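Local structure of programmed cell death 6-interacting protein (Homo sapiens, 5WA1) at residues A[69-74]-A[112-117]; A[143-148]-A[178-183]; A[243-248]-A[267-272]; A[262-267]-A[313-318]; A[291-296]-A[348-353]. The protein acts in multivesicular body biogenesis, membrane repair and cytokinesis, its Bro1 domain, the part present here, binding the ESCRT-III subunits CHMP4A, CHMP4B and CHMP4C. One frame throughout, in Å; residues are numbered along the deposited sequence.

Contact 1 of 5, residues A[69-74]-A[112-117]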
# COMPACT_ATOMS: atom_id res chain seq x y z
N LYS A 69 0.34 -28.65 0.52
CA LYS A 69 0.90 -28.23 1.80
C LYS A 69 1.24 -26.75 1.79
O LYS A 69 0.97 -26.04 2.76
CB LYS A 69 2.14 -29.08 2.11
CG LYS A 69 2.96 -28.61 3.30
CD LYS A 69 4.14 -29.56 3.51
CE LYS A 69 5.09 -29.07 4.59
NZ LYS A 69 6.23 -30.01 4.79
N LEU A 70 1.82 -26.28 0.68
CA LEU A 70 2.20 -24.87 0.58
C LEU A 70 0.97 -23.97 0.64
O LEU A 70 1.02 -22.89 1.24
CB LEU A 70 2.98 -24.62 -0.71
CG LEU A 70 3.31 -23.15 -1.04
CD1 LEU A 70 4.08 -22.50 0.10
CD2 LEU A 70 4.08 -23.04 -2.35
N ARG A 71 -0.14 -24.39 0.03
CA ARG A 71 -1.36 -23.58 0.10
C ARG A 71 -1.84 -23.45 1.53
O ARG A 71 -2.20 -22.35 1.98
CB ARG A 71 -2.46 -24.19 -0.78
CG ARG A 71 -3.70 -23.30 -0.82
CD ARG A 71 -4.86 -23.87 -1.62
NE ARG A 71 -5.79 -22.80 -1.97
CZ ARG A 71 -6.82 -22.42 -1.22
NH1 ARG A 71 -7.60 -21.42 -1.62
NH2 ARG A 71 -7.09 -23.04 -0.08
N ARG A 72 -1.86 -24.56 2.28
CA ARG A 72 -2.29 -24.50 3.67
C ARG A 72 -1.41 -23.55 4.48
O ARG A 72 -1.92 -22.79 5.31
CB ARG A 72 -2.27 -25.90 4.29
CG ARG A 72 -3.26 -26.88 3.65
CD ARG A 72 -3.42 -28.15 4.48
NE ARG A 72 -2.21 -28.98 4.48
CZ ARG A 72 -1.96 -29.93 3.59
NH1 ARG A 72 -2.84 -30.19 2.63
NH2 ARG A 72 -0.84 -30.63 3.66
N ALA A 73 -0.10 -23.55 4.22
CA ALA A 73 0.79 -22.64 4.94
C ALA A 73 0.62 -21.19 4.51
O ALA A 73 0.81 -20.28 5.32
CB ALA A 73 2.24 -23.08 4.76
N ALA A 74 0.26 -20.95 3.24
CA ALA A 74 0.17 -19.58 2.74
C ALA A 74 -1.16 -18.91 3.07
O ALA A 74 -1.20 -17.70 3.33
CB ALA A 74 0.38 -19.53 1.23
N LEU A 112 -11.40 -28.00 -9.56
CA LEU A 112 -10.80 -27.35 -8.40
C LEU A 112 -11.59 -26.08 -8.14
O LEU A 112 -11.64 -25.21 -9.01
CB LEU A 112 -9.33 -27.01 -8.64
CG LEU A 112 -8.24 -27.87 -8.00
CD1 LEU A 112 -6.87 -27.32 -8.35
CD2 LEU A 112 -8.43 -27.93 -6.50
N THR A 113 -12.20 -25.97 -6.96
CA THR A 113 -13.02 -24.81 -6.62
C THR A 113 -12.42 -24.09 -5.42
O THR A 113 -12.32 -24.66 -4.33
CB THR A 113 -14.47 -25.21 -6.34
OG1 THR A 113 -15.09 -25.66 -7.55
CG2 THR A 113 -15.25 -24.02 -5.80
N PHE A 114 -12.05 -22.84 -5.62
CA PHE A 114 -11.52 -22.00 -4.55
C PHE A 114 -12.63 -21.09 -4.05
O PHE A 114 -13.31 -20.44 -4.84
CB PHE A 114 -10.33 -21.19 -5.04
CG PHE A 114 -9.28 -22.01 -5.74
CD1 PHE A 114 -8.34 -22.72 -5.01
CD2 PHE A 114 -9.24 -22.07 -7.12
CE1 PHE A 114 -7.37 -23.48 -5.66
CE2 PHE A 114 -8.28 -22.82 -7.77
CZ PHE A 114 -7.35 -23.53 -7.04
N THR A 115 -12.82 -21.08 -2.73
CA THR A 115 -13.83 -20.26 -2.08
C THR A 115 -13.12 -19.23 -1.23
O THR A 115 -12.32 -19.58 -0.36
CB THR A 115 -14.76 -21.12 -1.23
OG1 THR A 115 -15.40 -22.09 -2.06
CG2 THR A 115 -15.82 -20.25 -0.57
N TRP A 116 -13.43 -17.95 -1.48
CA TRP A 116 -12.81 -16.84 -0.78
C TRP A 116 -13.88 -15.90 -0.27
O TRP A 116 -14.94 -15.73 -0.89
CB TRP A 116 -11.85 -16.07 -1.68
CG TRP A 116 -10.60 -16.81 -2.00
CD1 TRP A 116 -10.43 -17.79 -2.93
CD2 TRP A 116 -9.31 -16.61 -1.39
NE1 TRP A 116 -9.13 -18.23 -2.93
CE2 TRP A 116 -8.42 -17.51 -2.00
CE3 TRP A 116 -8.84 -15.76 -0.39
CZ2 TRP A 116 -7.08 -17.59 -1.64
CZ3 TRP A 116 -7.50 -15.83 -0.04
CH2 TRP A 116 -6.64 -16.75 -0.66
N LYS A 117 -13.62 -15.32 0.87
CA LYS A 117 -14.51 -14.41 1.50
C LYS A 117 -14.08 -12.96 1.24
O LYS A 117 -12.92 -12.69 1.03
CB LYS A 117 -14.50 -14.71 2.97
CG LYS A 117 -15.63 -14.10 3.74
CD LYS A 117 -15.42 -14.33 5.21
CE LYS A 117 -16.40 -13.51 6.00
NZ LYS A 117 -15.86 -13.23 7.36
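Arg71 reaches from helix 56-75 of the Bro1 domain to Phe114 and Trp116 on strand 114-117, one half of the small antiparallel hairpin that strand 131-134 completes. The close part of the contact is confined to the guanidinium end. CG lies anti to the backbone N (chi1 -175°) and the chain stays extended as far as NE, which spans the gap between helix and strand; the nearest CA atoms, those of Arg71 and Phe114, are 11.3 Å apart. NH1 of Arg71 comes 3.7 Å from CD1 of Phe114, and NE of Arg71 is 4.0 Å from the same carbon, the group approaching the ring obliquely. The guanidinium is tilted 30° from the phenyl plane but stands steeply, at 76°, to the indole of Trp116.

Arg71 and Trp116 are buried, and the guanidinium has polar partners in Glu140, Thr33 and Ser34. A salt bridge joins NE to Glu140 of helix 137-157, while Thr33 accepts a bond from NH1 and the carbonyl of Ser34 one from NH2, an arrangement that fixes the rotation of the guanidinium. Lys69 and Thr113, by contrast, are solvent-exposed and stay well clear of the opposite segment. Glu140 also receives the indole N-H, so its carboxylate links both side chains; NE1 of Trp116 itself lies in the guanidinium plane, at its edge, 3.8 Å from NH1 of Arg71.

Contact 2 of 5, residues A[143-148]-A[178-183]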
# COMPACT_ATOMS: atom_id res chain seq x y z
N CYS A 143 -6.75 -13.55 -5.55
CA CYS A 143 -6.96 -13.46 -4.11
C CYS A 143 -5.66 -13.66 -3.35
O CYS A 143 -5.44 -13.01 -2.32
CB CYS A 143 -7.99 -14.50 -3.68
SG CYS A 143 -9.61 -14.30 -4.43
N VAL A 144 -4.80 -14.56 -3.82
CA VAL A 144 -3.50 -14.74 -3.19
C VAL A 144 -2.67 -13.47 -3.32
O VAL A 144 -2.03 -13.03 -2.36
CB VAL A 144 -2.79 -15.97 -3.77
CG1 VAL A 144 -1.31 -15.96 -3.42
CG2 VAL A 144 -3.44 -17.22 -3.24
N LEU A 145 -2.67 -12.85 -4.50
CA LEU A 145 -1.91 -11.61 -4.65
C LEU A 145 -2.49 -10.50 -3.78
O LEU A 145 -1.74 -9.65 -3.29
CB LEU A 145 -1.87 -11.17 -6.12
CG LEU A 145 -0.99 -9.94 -6.37
CD1 LEU A 145 0.41 -10.17 -5.82
CD2 LEU A 145 -0.95 -9.58 -7.86
N PHE A 146 -3.81 -10.50 -3.58
CA PHE A 146 -4.42 -9.56 -2.65
C PHE A 146 -3.84 -9.71 -1.25
O PHE A 146 -3.53 -8.72 -0.58
CB PHE A 146 -5.94 -9.77 -2.61
CG PHE A 146 -6.69 -8.74 -1.80
CD1 PHE A 146 -6.82 -8.88 -0.42
CD2 PHE A 146 -7.27 -7.64 -2.41
CE1 PHE A 146 -7.49 -7.94 0.33
CE2 PHE A 146 -7.96 -6.69 -1.67
CZ PHE A 146 -8.07 -6.84 -0.30
N ASN A 147 -3.70 -10.95 -0.79
CA ASN A 147 -3.19 -11.18 0.56
C ASN A 147 -1.70 -10.86 0.65
O ASN A 147 -1.24 -10.44 1.71
CB ASN A 147 -3.48 -12.62 1.00
CG ASN A 147 -4.92 -12.80 1.46
OD1 ASN A 147 -5.75 -11.92 1.23
ND2 ASN A 147 -5.21 -13.92 2.11
N CYS A 148 -0.94 -11.07 -0.43
CA CYS A 148 0.45 -10.61 -0.43
C CYS A 148 0.50 -9.10 -0.19
O CYS A 148 1.24 -8.62 0.68
CB CYS A 148 1.13 -10.93 -1.76
SG CYS A 148 1.30 -12.70 -2.15
N SER A 178 1.29 -1.39 -3.33
CA SER A 178 0.71 -0.53 -4.36
C SER A 178 0.75 -1.20 -5.72
O SER A 178 -0.24 -1.16 -6.47
CB SER A 178 1.45 0.81 -4.41
OG SER A 178 0.90 1.65 -5.43
N GLY A 179 1.89 -1.79 -6.08
CA GLY A 179 2.00 -2.44 -7.38
C GLY A 179 1.19 -3.71 -7.47
O GLY A 179 0.70 -4.07 -8.55
N ALA A 180 1.03 -4.42 -6.35
CA ALA A 180 0.27 -5.66 -6.39
C ALA A 180 -1.23 -5.39 -6.47
O ALA A 180 -1.94 -6.06 -7.23
CB ALA A 180 0.59 -6.52 -5.17
N PHE A 181 -1.74 -4.41 -5.71
CA PHE A 181 -3.14 -4.02 -5.87
C PHE A 181 -3.39 -3.52 -7.29
O PHE A 181 -4.44 -3.79 -7.87
CB PHE A 181 -3.53 -2.93 -4.86
CG PHE A 181 -3.67 -3.43 -3.45
CD1 PHE A 181 -4.43 -4.55 -3.16
CD2 PHE A 181 -3.03 -2.76 -2.40
CE1 PHE A 181 -4.56 -5.01 -1.85
CE2 PHE A 181 -3.15 -3.21 -1.10
CZ PHE A 181 -3.92 -4.33 -0.81
N LEU A 182 -2.42 -2.80 -7.86
CA LEU A 182 -2.58 -2.28 -9.22
C LEU A 182 -2.56 -3.41 -10.24
O LEU A 182 -3.30 -3.36 -11.24
CB LEU A 182 -1.49 -1.27 -9.53
CG LEU A 182 -1.66 -0.58 -10.88
CD1 LEU A 182 -2.95 0.22 -10.88
CD2 LEU A 182 -0.47 0.31 -11.16
N HIS A 183 -1.73 -4.43 -10.02
CA HIS A 183 -1.75 -5.59 -10.91
C HIS A 183 -3.10 -6.29 -10.87
O HIS A 183 -3.61 -6.73 -11.90
CB HIS A 183 -0.62 -6.56 -10.55
CG HIS A 183 -0.40 -7.62 -11.57
ND1 HIS A 183 -0.73 -8.94 -11.36
CD2 HIS A 183 0.13 -7.56 -12.82
CE1 HIS A 183 -0.42 -9.65 -12.44
NE2 HIS A 183 0.10 -8.83 -13.34
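Leu145 and Phe146 on helix 137-157 meet Ala180, Phe181 and His183 on helix 164-191. These successive, nearly antiparallel helices form a helical hairpin of the Bro1 domain, and their local axes approach to 8.9 Å at a crossing angle of -160°. The aliphatic packing joins Leu145 to Ala180: the CD1 methyl of the leucine lies 3.7 Å from CB of the alanine.

The aromatic pair is T-shaped: Phe181 turns its edge to one face of Phe146, with centroids 5.4 Å apart and planes at 68°. CE1 of Phe181 does the touching, standing above the rim of the Phe146 ring at 3.8 Å from CE2. Although the Phe146 side chain sets out away from the opposite helix, CG anti to its own N (chi1 -173°) brings the ring back beside Phe181.

A third kind of contact sets a methyl against a heterocycle. CD2 of Leu145 meets the edge of the His183 imidazole near its plane, 3.6 Å from ND1. Tyr93 of helix 83-97 packs on both of these residues. With no hydrogen bond between the segments, cohesion here is apolar and aromatic, and the contact buries His183 ND1 without a polar partner in the model.

Contact 3 of 5, residues A[243-248]-A[267-272]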
# COMPACT_ATOMS: atom_id res chain seq x y z
N ASP A 243 -0.86 15.40 -2.68
CA ASP A 243 -1.56 15.07 -3.91
C ASP A 243 -2.04 13.63 -3.92
O ASP A 243 -3.17 13.35 -4.36
CB ASP A 243 -0.65 15.32 -5.12
CG ASP A 243 -0.82 16.69 -5.70
OD1 ASP A 243 -1.35 17.57 -5.00
OD2 ASP A 243 -0.43 16.88 -6.87
N TYR A 244 -1.21 12.69 -3.44
CA TYR A 244 -1.61 11.28 -3.44
C TYR A 244 -2.74 11.03 -2.46
O TYR A 244 -3.70 10.31 -2.77
CB TYR A 244 -0.42 10.39 -3.06
CG TYR A 244 0.64 10.24 -4.11
CD1 TYR A 244 0.32 10.12 -5.46
CD2 TYR A 244 1.98 10.17 -3.73
CE1 TYR A 244 1.31 9.95 -6.41
CE2 TYR A 244 2.98 10.01 -4.68
CZ TYR A 244 2.64 9.90 -6.01
OH TYR A 244 3.64 9.73 -6.94
N PHE A 245 -2.62 11.55 -1.23
CA PHE A 245 -3.71 11.40 -0.26
C PHE A 245 -4.99 12.05 -0.75
O PHE A 245 -6.09 11.52 -0.54
CB PHE A 245 -3.31 11.97 1.10
CG PHE A 245 -2.40 11.06 1.87
CD1 PHE A 245 -2.83 9.82 2.30
CD2 PHE A 245 -1.11 11.45 2.17
CE1 PHE A 245 -1.98 8.98 3.01
CE2 PHE A 245 -0.27 10.64 2.89
CZ PHE A 245 -0.70 9.39 3.31
N GLY A 246 -4.87 13.21 -1.41
CA GLY A 246 -6.05 13.89 -1.92
C GLY A 246 -6.76 13.09 -3.00
O GLY A 246 -7.98 12.94 -2.98
N ASP A 247 -5.99 12.57 -3.96
CA ASP A 247 -6.56 11.72 -5.00
C ASP A 247 -7.22 10.49 -4.39
O ASP A 247 -8.31 10.08 -4.82
CB ASP A 247 -5.47 11.29 -5.99
CG ASP A 247 -5.05 12.41 -6.93
OD1 ASP A 247 -5.73 13.45 -6.98
OD2 ASP A 247 -4.04 12.23 -7.64
N ALA A 248 -6.60 9.89 -3.37
CA ALA A 248 -7.16 8.71 -2.74
C ALA A 248 -8.48 9.01 -2.04
O ALA A 248 -9.46 8.27 -2.21
CB ALA A 248 -6.16 8.12 -1.75
N ALA A 267 -8.40 12.04 4.43
CA ALA A 267 -8.67 13.48 4.46
C ALA A 267 -7.72 14.20 5.41
O ALA A 267 -7.16 15.25 5.07
CB ALA A 267 -10.13 13.72 4.85
N ALA A 268 -7.52 13.64 6.60
CA ALA A 268 -6.60 14.26 7.56
C ALA A 268 -5.18 14.31 7.01
O ALA A 268 -4.51 15.34 7.08
CB ALA A 268 -6.64 13.50 8.89
N LYS A 269 -4.71 13.19 6.44
CA LYS A 269 -3.34 13.14 5.93
C LYS A 269 -3.14 14.07 4.75
O LYS A 269 -2.05 14.64 4.59
CB LYS A 269 -2.98 11.70 5.54
CG LYS A 269 -2.70 10.77 6.71
CD LYS A 269 -1.23 10.71 7.05
CE LYS A 269 -0.96 9.69 8.17
NZ LYS A 269 -0.72 8.34 7.60
N HIS A 270 -4.15 14.25 3.91
CA HIS A 270 -4.09 15.25 2.84
C HIS A 270 -3.81 16.64 3.42
O HIS A 270 -2.89 17.35 2.98
CB HIS A 270 -5.41 15.23 2.06
CG HIS A 270 -5.54 16.32 1.04
ND1 HIS A 270 -4.70 16.44 -0.05
CD2 HIS A 270 -6.45 17.32 0.92
CE1 HIS A 270 -5.08 17.47 -0.78
NE2 HIS A 270 -6.13 18.02 -0.21
N CYS A 271 -4.55 17.02 4.47
CA CYS A 271 -4.35 18.34 5.07
C CYS A 271 -3.06 18.41 5.88
O CYS A 271 -2.39 19.46 5.90
CB CYS A 271 -5.54 18.70 5.94
SG CYS A 271 -7.09 18.89 5.04
N ILE A 272 -2.69 17.33 6.58
CA ILE A 272 -1.45 17.34 7.34
C ILE A 272 -0.26 17.47 6.40
O ILE A 272 0.72 18.16 6.71
CB ILE A 272 -1.32 16.08 8.22
CG1 ILE A 272 -2.31 16.13 9.39
CG2 ILE A 272 0.13 15.92 8.75
CD1 ILE A 272 -2.55 14.76 10.04
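Phe245 lays one face of its ring over the CB of Lys269, a CH-pi contact with the carbon 3.6 Å from the ring centroid and only 5° off the normal. Further along the lysine, CD passes 4.0 Å from CZ of Phe245. The bend at chi2 (-93°) lets the aliphatic chain follow the ring before NZ reaches its salt bridge with Glu218 and its cation-pi partner Phe25.

Across the helix pair, His270 covers Gly246: the glycine CA sits over one face of the imidazole, 3.4 Å from ND1. That nitrogen is hydrogen-bonded to the carbonyl oxygen of Ala242, which helps to hold the ring against the glycine. The absence of a side chain at Gly246 permits this approach, and the backbones come close, with CA of Phe245 and CA of His270 5.0 Å apart. The local helix axes come within 8.0 Å, their N-to-C directions 152° apart, the close antiparallel packing of a helical hairpin in the alpha-helical Bro1 domain.

Contact 4 of 5, residues A[262-267]-A[313-318]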
# COMPACT_ATOMS: atom_id res chain seq x y z
N VAL A 262 -10.94 4.68 6.96
CA VAL A 262 -10.05 5.01 5.85
C VAL A 262 -10.30 6.43 5.35
O VAL A 262 -9.37 7.21 5.15
CB VAL A 262 -10.19 3.97 4.73
CG1 VAL A 262 -9.50 4.45 3.46
CG2 VAL A 262 -9.60 2.63 5.18
N PHE A 263 -11.56 6.77 5.13
CA PHE A 263 -11.86 8.09 4.57
C PHE A 263 -11.39 9.24 5.47
O PHE A 263 -10.68 10.13 4.97
CB PHE A 263 -13.35 8.19 4.23
CG PHE A 263 -13.74 9.51 3.64
CD1 PHE A 263 -13.37 9.84 2.34
CD2 PHE A 263 -14.43 10.44 4.39
CE1 PHE A 263 -13.71 11.07 1.80
CE2 PHE A 263 -14.78 11.67 3.85
CZ PHE A 263 -14.41 11.98 2.56
N PRO A 264 -11.73 9.30 6.76
CA PRO A 264 -11.22 10.41 7.58
C PRO A 264 -9.71 10.44 7.67
O PRO A 264 -9.12 11.53 7.72
CB PRO A 264 -11.87 10.17 8.95
CG PRO A 264 -12.21 8.72 8.95
CD PRO A 264 -12.64 8.44 7.55
N VAL A 265 -9.05 9.27 7.69
CA VAL A 265 -7.60 9.28 7.79
C VAL A 265 -6.98 9.86 6.53
O VAL A 265 -6.01 10.63 6.59
CB VAL A 265 -7.07 7.86 8.09
CG1 VAL A 265 -5.55 7.83 7.94
CG2 VAL A 265 -7.46 7.45 9.49
N LEU A 266 -7.52 9.50 5.36
CA LEU A 266 -7.00 10.06 4.11
C LEU A 266 -7.20 11.58 4.06
O LEU A 266 -6.31 12.32 3.64
CB LEU A 266 -7.70 9.42 2.92
CG LEU A 266 -7.41 7.93 2.71
CD1 LEU A 266 -8.24 7.40 1.52
CD2 LEU A 266 -5.92 7.72 2.49
N ALA A 267 -8.40 12.04 4.43
CA ALA A 267 -8.67 13.48 4.46
C ALA A 267 -7.72 14.20 5.41
O ALA A 267 -7.16 15.25 5.07
CB ALA A 267 -10.13 13.72 4.85
N ASP A 313 -10.29 14.61 14.97
CA ASP A 313 -9.60 14.57 16.25
C ASP A 313 -9.40 13.15 16.75
O ASP A 313 -8.38 12.85 17.38
CB ASP A 313 -10.38 15.39 17.27
CG ASP A 313 -9.70 15.46 18.62
OD1 ASP A 313 -9.91 14.54 19.45
OD2 ASP A 313 -8.95 16.43 18.86
N GLU A 314 -10.36 12.27 16.49
CA GLU A 314 -10.25 10.90 16.98
C GLU A 314 -9.37 10.02 16.10
O GLU A 314 -9.16 8.85 16.45
CB GLU A 314 -11.63 10.27 17.14
CG GLU A 314 -12.57 10.44 15.96
CD GLU A 314 -13.87 9.67 16.13
OE1 GLU A 314 -13.82 8.44 16.34
OE2 GLU A 314 -14.95 10.30 16.06
N TYR A 315 -8.85 10.53 14.98
CA TYR A 315 -8.03 9.73 14.07
C TYR A 315 -6.57 10.15 14.01
O TYR A 315 -5.73 9.31 13.66
CB TYR A 315 -8.62 9.76 12.65
CG TYR A 315 -10.05 9.26 12.57
CD1 TYR A 315 -10.33 7.90 12.50
CD2 TYR A 315 -11.12 10.15 12.57
CE1 TYR A 315 -11.64 7.44 12.43
CE2 TYR A 315 -12.43 9.70 12.49
CZ TYR A 315 -12.68 8.35 12.43
OH TYR A 315 -13.98 7.90 12.36
N VAL A 316 -6.24 11.40 14.33
CA VAL A 316 -4.87 11.89 14.32
C VAL A 316 -4.63 12.78 15.53
O VAL A 316 -5.56 13.35 16.10
CB VAL A 316 -4.52 12.66 13.03
CG1 VAL A 316 -4.29 11.70 11.87
CG2 VAL A 316 -5.62 13.65 12.71
N ASN A 317 -3.36 12.90 15.90
CA ASN A 317 -2.92 13.74 17.02
C ASN A 317 -1.94 14.77 16.46
O ASN A 317 -0.79 14.44 16.15
CB ASN A 317 -2.27 12.89 18.11
CG ASN A 317 -1.62 13.73 19.20
OD1 ASN A 317 -2.03 14.86 19.46
ND2 ASN A 317 -0.60 13.17 19.84
N VAL A 318 -2.39 16.02 16.34
CA VAL A 318 -1.59 17.06 15.73
C VAL A 318 -1.17 18.13 16.75
O VAL A 318 -0.76 19.21 16.36
CB VAL A 318 -2.32 17.69 14.53
CG1 VAL A 318 -2.54 16.66 13.41
CG2 VAL A 318 -3.64 18.31 14.98
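In the alpha-helical Bro1 domain, the connection between helices 291-311 and 319-340 folds back onto the first turn of helix 262-287, with Tyr315 lying over Pro264 and touching Val265. The tyrosine ring presents one face to the pyrrolidine of Pro264. CG of the proline lies 3.6 Å from the ring centroid, 16° off the normal, in a CH-pi contact displaced toward the phenol end: its shortest reach is 3.5 Å, from Pro264 CG to Tyr315 CZ. CB of Pro264 lies against the same face, nearer the CD2-CE2 side, 3.6 Å from CE2 of Tyr315, giving two ring carbons of the proline a purchase on the aromatic system.

Val265 supplies a looser contact at the root of the tyrosine. Its CG2 methyl is 4.1 Å from CB of Tyr315 and approaches the ring obliquely. The tyrosine CG stands anti to its carbonyl carbon (chi1 -58°), which directs the ring along the helix surface toward Pro264.

Tyr312 also packs on Pro264, and Glu261, just before helix 262-287, touches Tyr315. Val316 packs on Val308, Ala268 and Ile272. Between the two segments no hydrogen bond forms, and the loop is held to this helix by CH-pi and methyl contacts over a partly buried surface.

Contact 5 of 5, residues A[291-296]-A[348-353]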
# COMPACT_ATOMS: atom_id res chain seq x y z
N PHE A 291 10.06 37.55 5.11
CA PHE A 291 9.34 37.39 6.37
C PHE A 291 7.84 37.48 6.19
O PHE A 291 7.09 36.82 6.91
CB PHE A 291 9.84 38.45 7.38
CG PHE A 291 11.28 38.27 7.78
CD1 PHE A 291 11.74 37.06 8.27
CD2 PHE A 291 12.18 39.32 7.66
CE1 PHE A 291 13.08 36.90 8.64
CE2 PHE A 291 13.51 39.18 8.03
CZ PHE A 291 13.96 37.97 8.53
N GLY A 292 7.37 38.32 5.26
CA GLY A 292 5.95 38.33 4.95
C GLY A 292 5.48 36.99 4.43
O GLY A 292 4.48 36.44 4.89
N GLU A 293 6.25 36.42 3.49
CA GLU A 293 5.89 35.11 2.95
C GLU A 293 5.92 34.03 4.03
O GLU A 293 5.06 33.15 4.06
CB GLU A 293 6.82 34.73 1.80
CG GLU A 293 6.60 33.28 1.36
CD GLU A 293 7.48 32.84 0.19
OE1 GLU A 293 8.13 33.71 -0.44
OE2 GLU A 293 7.50 31.62 -0.11
N GLU A 294 6.91 34.09 4.93
CA GLU A 294 6.97 33.11 6.01
C GLU A 294 5.68 33.12 6.82
O GLU A 294 5.13 32.05 7.14
CB GLU A 294 8.16 33.37 6.94
CG GLU A 294 8.24 32.31 8.04
CD GLU A 294 9.04 32.71 9.28
OE1 GLU A 294 9.51 33.87 9.37
OE2 GLU A 294 9.19 31.83 10.17
N ILE A 295 5.18 34.31 7.16
CA ILE A 295 3.97 34.45 7.95
C ILE A 295 2.77 33.90 7.19
O ILE A 295 1.91 33.21 7.76
CB ILE A 295 3.75 35.92 8.35
CG1 ILE A 295 4.75 36.33 9.43
CG2 ILE A 295 2.32 36.14 8.84
CD1 ILE A 295 4.88 37.84 9.63
N ALA A 296 2.66 34.23 5.90
CA ALA A 296 1.53 33.76 5.10
C ALA A 296 1.49 32.24 5.05
O ALA A 296 0.41 31.64 5.12
CB ALA A 296 1.61 34.33 3.69
N LYS A 348 -2.95 33.41 -2.59
CA LYS A 348 -3.02 33.24 -4.04
C LYS A 348 -1.93 34.00 -4.77
O LYS A 348 -1.72 33.77 -5.97
CB LYS A 348 -4.40 33.67 -4.55
CG LYS A 348 -4.72 35.14 -4.31
CD LYS A 348 -6.02 35.55 -5.00
CE LYS A 348 -7.22 34.79 -4.45
NZ LYS A 348 -8.49 35.25 -5.07
N ASP A 349 -1.22 34.90 -4.08
CA ASP A 349 -0.08 35.60 -4.66
C ASP A 349 1.25 34.90 -4.40
O ASP A 349 2.29 35.38 -4.86
CB ASP A 349 -0.04 37.05 -4.13
CG ASP A 349 -1.26 37.85 -4.55
OD1 ASP A 349 -1.75 37.64 -5.68
OD2 ASP A 349 -1.74 38.69 -3.75
N LEU A 350 1.25 33.79 -3.67
CA LEU A 350 2.46 33.01 -3.44
C LEU A 350 2.65 32.00 -4.57
O LEU A 350 1.69 31.49 -5.15
CB LEU A 350 2.38 32.27 -2.10
CG LEU A 350 2.47 33.17 -0.85
CD1 LEU A 350 2.34 32.35 0.43
CD2 LEU A 350 3.76 33.98 -0.84
N ASP A 351 3.91 31.73 -4.88
CA ASP A 351 4.18 30.75 -5.91
C ASP A 351 3.89 29.35 -5.38
O ASP A 351 4.01 29.10 -4.18
CB ASP A 351 5.63 30.86 -6.39
CG ASP A 351 5.92 32.20 -7.05
OD1 ASP A 351 5.68 32.33 -8.27
OD2 ASP A 351 6.37 33.13 -6.34
N PRO A 352 3.45 28.43 -6.24
CA PRO A 352 3.13 27.09 -5.76
C PRO A 352 4.38 26.35 -5.30
O PRO A 352 5.47 26.54 -5.85
CB PRO A 352 2.50 26.41 -6.98
CG PRO A 352 3.04 27.18 -8.15
CD PRO A 352 3.15 28.60 -7.67
N ILE A 353 4.21 25.53 -4.27
CA ILE A 353 5.28 24.61 -3.89
C ILE A 353 5.37 23.51 -4.93
O ILE A 353 4.35 23.01 -5.41
CB ILE A 353 5.02 24.04 -2.48
CG1 ILE A 353 4.91 25.19 -1.46
CG2 ILE A 353 6.11 23.05 -2.08
CD1 ILE A 353 4.38 24.77 -0.09
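Leu350 divides its two methyl groups between Glu293 and Ala296, residues three apart, about one turn, on helix 291-311. CD2 meets the aliphatic part of the glutamate, 3.7 Å from CG of Glu293 and 4.0 Å from its CD carbon. CD1 turns to the alanine and lies 3.9 Å from CB of Ala296. The two methyls thus rest on neighbouring positions of one helix face, while the backbones stay farther apart, Glu293 CA and Leu350 CA being 7.6 Å from each other. Ala296 is buried here, whereas Glu293 and Leu350 keep part of their surface exposed.

The glutamate offers a methylene surface because its chain is extended, with CG anti to the backbone N (chi1 171°) and CD continuing in the same sense (chi2 179°). Its OE1 stays 6.2 Å from OD2 of Asp351, a like charge that makes no contact with it. OE2 of Glu293 forms a salt bridge with NE of Arg297, which also donates from NH2 to the carbonyl oxygen of Asp351 and packs on Leu350, so that it joins the helix to the loop. Pro345, in the same loop, packs on both Leu350 and Ala296. Ile295 packs against helix 319-340, and Glu293 and Ile353 touch helix 262-287; in this part of the Bro1 domain the chain after helix 319-340 runs over helix 291-311 toward helix 262-287.

From the N terminus, contact 1 closes a loop of 37 residues that includes helix 83-97 and ties helix 56-75 to the hairpin. Contact 2 follows in series, joining helices 137-157 and 164-191; Trp116 packs on Cys143, Val144 and Asn147, so the two touch. Contact 3 closes the short connection between helices 231-252 and 262-287. Contact 4 crosses it along the chain, bringing the loop between helices 291-311 and 319-340 back to the start of helix 262-287; the two share Ala267 and touch through Phe245 and Leu266. Contact 5 crosses contact 4 in sequence but lies about 27 Å away between centres, returning the chain after helix 319-340 to helix 291-311.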